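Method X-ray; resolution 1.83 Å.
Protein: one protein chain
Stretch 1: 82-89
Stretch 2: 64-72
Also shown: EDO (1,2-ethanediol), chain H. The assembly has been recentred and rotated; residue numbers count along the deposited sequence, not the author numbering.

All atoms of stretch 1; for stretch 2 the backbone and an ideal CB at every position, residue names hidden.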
# COMPACT_ATOMS: atom_id res chain seq x y z
N GLU A 82 1.79 22.30 -6.85
CA GLU A 82 0.90 21.14 -7.07
C GLU A 82 -0.06 21.41 -8.23
O GLU A 82 -0.65 20.47 -8.74
CB GLU A 82 0.13 20.82 -5.79
CG GLU A 82 1.03 20.19 -4.74
CD GLU A 82 0.35 19.78 -3.44
OE1 GLU A 82 -0.89 19.76 -3.38
OE2 GLU A 82 1.09 19.43 -2.51
N VAL A 83 -0.19 22.67 -8.65
CA VAL A 83 -0.91 22.99 -9.86
C VAL A 83 0.01 22.91 -11.08
O VAL A 83 -0.36 22.34 -12.10
CB VAL A 83 -1.58 24.38 -9.77
CG1 VAL A 83 -2.37 24.66 -11.03
CG2 VAL A 83 -2.47 24.52 -8.54
N ILE A 84 1.13 23.64 -11.04
CA ILE A 84 1.86 23.94 -12.29
C ILE A 84 2.89 22.85 -12.64
O ILE A 84 3.30 22.77 -13.80
CB ILE A 84 2.51 25.33 -12.26
CG1 ILE A 84 3.63 25.41 -11.22
CG2 ILE A 84 1.43 26.38 -12.04
CD1 ILE A 84 4.42 26.72 -11.26
N ALA A 85 3.35 22.07 -11.67
CA ALA A 85 4.43 21.12 -11.91
C ALA A 85 3.90 19.73 -12.28
O ALA A 85 4.65 18.89 -12.74
CB ALA A 85 5.35 21.03 -10.72
N ALA A 86 2.63 19.45 -12.01
CA ALA A 86 2.16 18.05 -12.05
C ALA A 86 2.33 17.47 -13.47
O ALA A 86 2.80 16.36 -13.63
CB ALA A 86 0.74 17.96 -11.57
N THR A 87 1.96 18.23 -14.50
CA THR A 87 1.96 17.72 -15.86
C THR A 87 2.93 18.45 -16.79
O THR A 87 2.97 18.15 -17.98
CB THR A 87 0.54 17.76 -16.46
OG1 THR A 87 0.01 19.09 -16.42
CG2 THR A 87 -0.37 16.80 -15.72
N ASP A 88 3.60 19.50 -16.31
CA ASP A 88 4.38 20.36 -17.21
C ASP A 88 5.84 19.93 -17.19
O ASP A 88 6.54 20.09 -16.19
CB ASP A 88 4.24 21.83 -16.81
CG ASP A 88 4.83 22.80 -17.82
OD1 ASP A 88 5.75 22.40 -18.58
OD2 ASP A 88 4.41 23.97 -17.77
N PRO A 89 6.34 19.31 -18.27
CA PRO A 89 7.71 18.81 -18.28
C PRO A 89 8.80 19.90 -18.32
O PRO A 89 9.98 19.58 -18.19
CB PRO A 89 7.77 18.01 -19.60
CG PRO A 89 6.79 18.73 -20.50
CD PRO A 89 5.69 19.22 -19.58
N UNK A 64 2.76 29.11 -23.28
CA UNK A 64 1.87 29.53 -22.22
C UNK A 64 0.87 28.41 -21.90
O UNK A 64 0.52 27.60 -22.77
CB UNK A 64 1.14 30.82 -22.61
N UNK A 65 0.45 28.36 -20.64
CA UNK A 65 -0.64 27.47 -20.24
C UNK A 65 -1.39 28.12 -19.09
O UNK A 65 -0.80 28.85 -18.28
CB UNK A 65 -0.12 26.09 -19.84
N UNK A 66 -2.72 27.95 -19.08
CA UNK A 66 -3.54 28.45 -18.00
C UNK A 66 -4.42 27.32 -17.44
O UNK A 66 -5.20 26.74 -18.18
CB UNK A 66 -4.40 29.62 -18.48
N UNK A 67 -4.27 27.06 -16.15
CA UNK A 67 -5.05 26.04 -15.44
C UNK A 67 -6.27 26.69 -14.80
O UNK A 67 -6.16 27.76 -14.19
CB UNK A 67 -4.20 25.34 -14.38
N UNK A 68 -7.40 25.97 -14.82
CA UNK A 68 -8.65 26.47 -14.21
C UNK A 68 -8.72 26.06 -12.74
O UNK A 68 -8.09 25.10 -12.29
CB UNK A 68 -9.87 25.94 -14.96
N UNK A 69 -9.63 26.73 -12.03
CA UNK A 69 -9.95 26.40 -10.67
C UNK A 69 -10.52 24.97 -10.59
O UNK A 69 -10.36 24.34 -9.56
CB UNK A 69 -10.94 27.42 -10.10
N UNK A 70 -11.17 24.48 -11.65
CA UNK A 70 -11.67 23.10 -11.66
C UNK A 70 -10.48 22.13 -11.57
O UNK A 70 -10.49 21.17 -10.79
CB UNK A 70 -12.50 22.83 -12.92
N UNK A 71 -9.41 22.40 -12.33
CA UNK A 71 -8.18 21.58 -12.26
C UNK A 71 -7.57 21.63 -10.86
O UNK A 71 -7.23 20.60 -10.27
CB UNK A 71 -7.15 22.06 -13.29
N UNK A 72 -7.53 22.82 -10.26
CA UNK A 72 -6.99 22.99 -8.96
C UNK A 72 -7.73 22.10 -7.95
O UNK A 72 -7.11 21.46 -7.08
CB UNK A 72 -7.06 24.46 -8.56
C1 EDO H . -3.40 29.44 -22.81
O1 EDO H . -3.04 30.02 -24.08
C2 EDO H . -3.38 27.91 -22.89
O2 EDO H . -3.68 27.35 -21.59

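Position 64 begins an extended backbone (phi/psi -128/150), and its ideal CB has nothing of stretch 1 within 5.5 Å. Stretch 1 therefore sets no preference, although the strand favours beta-branched residues. The residue is Thr64.

At position 65 CA-to-CB points toward stretch 1, and the ideal CB lies 5.4 Å from Asp88 OD2. That gap admits an aliphatic chain or a polar group that could use the carboxylate. Ile65 takes the apolar option: its CG2 stops 4.3 Å from Asp88 OD2.

Position 66 is again out of reach, so stretch 1 sets no evident preference for size or polarity. It is Ser66, whose backbone N donates to O2 of the 1,2-ethanediol at 2.8 Å (angle 151°).

Position 67 is the most informative. Its CB points toward stretch 1 and sits 3.9 Å from Val83 CG1, while farther along lie Ile84 O and the side chains of Thr87 and Asp88. An apolar stem suits the near end and a polar tip the far end; Leu or Met would satisfy the first, Tyr both. Tyr67 (chi1 -57°, m) brings CD2 to 3.9 Å from Val83 CG1, with Val83 O over one ring face. No direct hydrogen bond crosses here. Instead, Tyr67 OH donates to water 1 (O at 2.7 Å), which donates to Ile84 O and Asp88 OD2, each 2.7 Å from the water O. Water 2 donates to Tyr67 OH, its O 2.8 Å from that atom, and also bonds Thr87 OG1.

Position 68 points away and immediately precedes a helix, which favours Ser, Thr, Asp or Asn as a cap. Thr68 fills the role: OG1 accepts from the backbone N of position 71 at 3.3 Å, a weak capping bond with an angle of 162°.

Positions 69 and 70 have helical angles (-62/-28 and -64/-44) and CB atoms out of reach; polar residues are among many that would fit. They are Asp69 and Lys70.

At position 71 CB points toward stretch 1 but nothing of stretch 1 lies within 5.5 Å of the ideal CB, so a long side chain is needed to reach Val83, Ala86 and Thr87. Met, Phe or Tyr could do so. Tyr71 (chi1 -176°, t) places OH 3.6 Å from Thr87 CG2, with Val83 O at the ring edge, 3.6 Å from CE2. Water 3 bonds Tyr71 OH and Thr87 OG1 and donates to Val83 O.

Position 72 points sideways, its ideal CB 4.6 Å from Val83 CG2, which suits Val, Leu or Ile. Ile72 packs CG1 3.8 Å from Val83 CG2.

Stretch 2, residues 64-72: TISYTDKYI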
# COMPACT_ATOMS: atom_id res chain seq x y z
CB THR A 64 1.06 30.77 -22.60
OG1 THR A 64 0.37 30.49 -23.83
CG2 THR A 64 1.94 31.99 -22.72
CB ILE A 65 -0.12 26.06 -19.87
CG1 ILE A 65 -1.29 25.12 -19.57
CG2 ILE A 65 0.85 26.14 -18.70
CD1 ILE A 65 -1.14 23.75 -20.13
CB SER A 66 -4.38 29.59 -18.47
OG SER A 66 -5.29 30.00 -17.46
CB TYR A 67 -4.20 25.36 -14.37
CG TYR A 67 -2.94 24.73 -14.90
CD1 TYR A 67 -2.98 23.51 -15.56
CD2 TYR A 67 -1.71 25.37 -14.77
CE1 TYR A 67 -1.83 22.97 -16.13
CE2 TYR A 67 -0.56 24.83 -15.34
CZ TYR A 67 -0.60 23.57 -15.92
OH TYR A 67 0.50 23.06 -16.55
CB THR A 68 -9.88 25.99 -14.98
OG1 THR A 68 -9.97 24.57 -14.80
CG2 THR A 68 -9.82 26.31 -16.46
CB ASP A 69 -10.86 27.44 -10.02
CG ASP A 69 -12.16 27.77 -10.75
OD1 ASP A 69 -12.28 27.50 -11.95
OD2 ASP A 69 -13.05 28.27 -10.08
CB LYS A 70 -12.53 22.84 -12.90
CG LYS A 70 -13.04 21.40 -13.06
CD LYS A 70 -13.71 20.85 -11.81
CE LYS A 70 -14.63 19.66 -12.06
NZ LYS A 70 -13.93 18.53 -12.72
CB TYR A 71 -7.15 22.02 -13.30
CG TYR A 71 -5.91 21.16 -13.35
CD1 TYR A 71 -5.98 19.83 -13.73
CD2 TYR A 71 -4.68 21.65 -12.94
CE1 TYR A 71 -4.84 19.04 -13.82
CE2 TYR A 71 -3.54 20.89 -13.02
CZ TYR A 71 -3.61 19.58 -13.46
OH TYR A 71 -2.48 18.80 -13.53
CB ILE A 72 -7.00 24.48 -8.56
CG1 ILE A 72 -6.11 25.31 -9.49
CG2 ILE A 72 -6.60 24.65 -7.11
CD1 ILE A 72 -6.29 26.80 -9.30
O HOH W 1 2.66 24.47 -15.84
O HOH W 2 0.89 21.00 -18.39
O HOH W 3 -0.14 20.36 -14.00
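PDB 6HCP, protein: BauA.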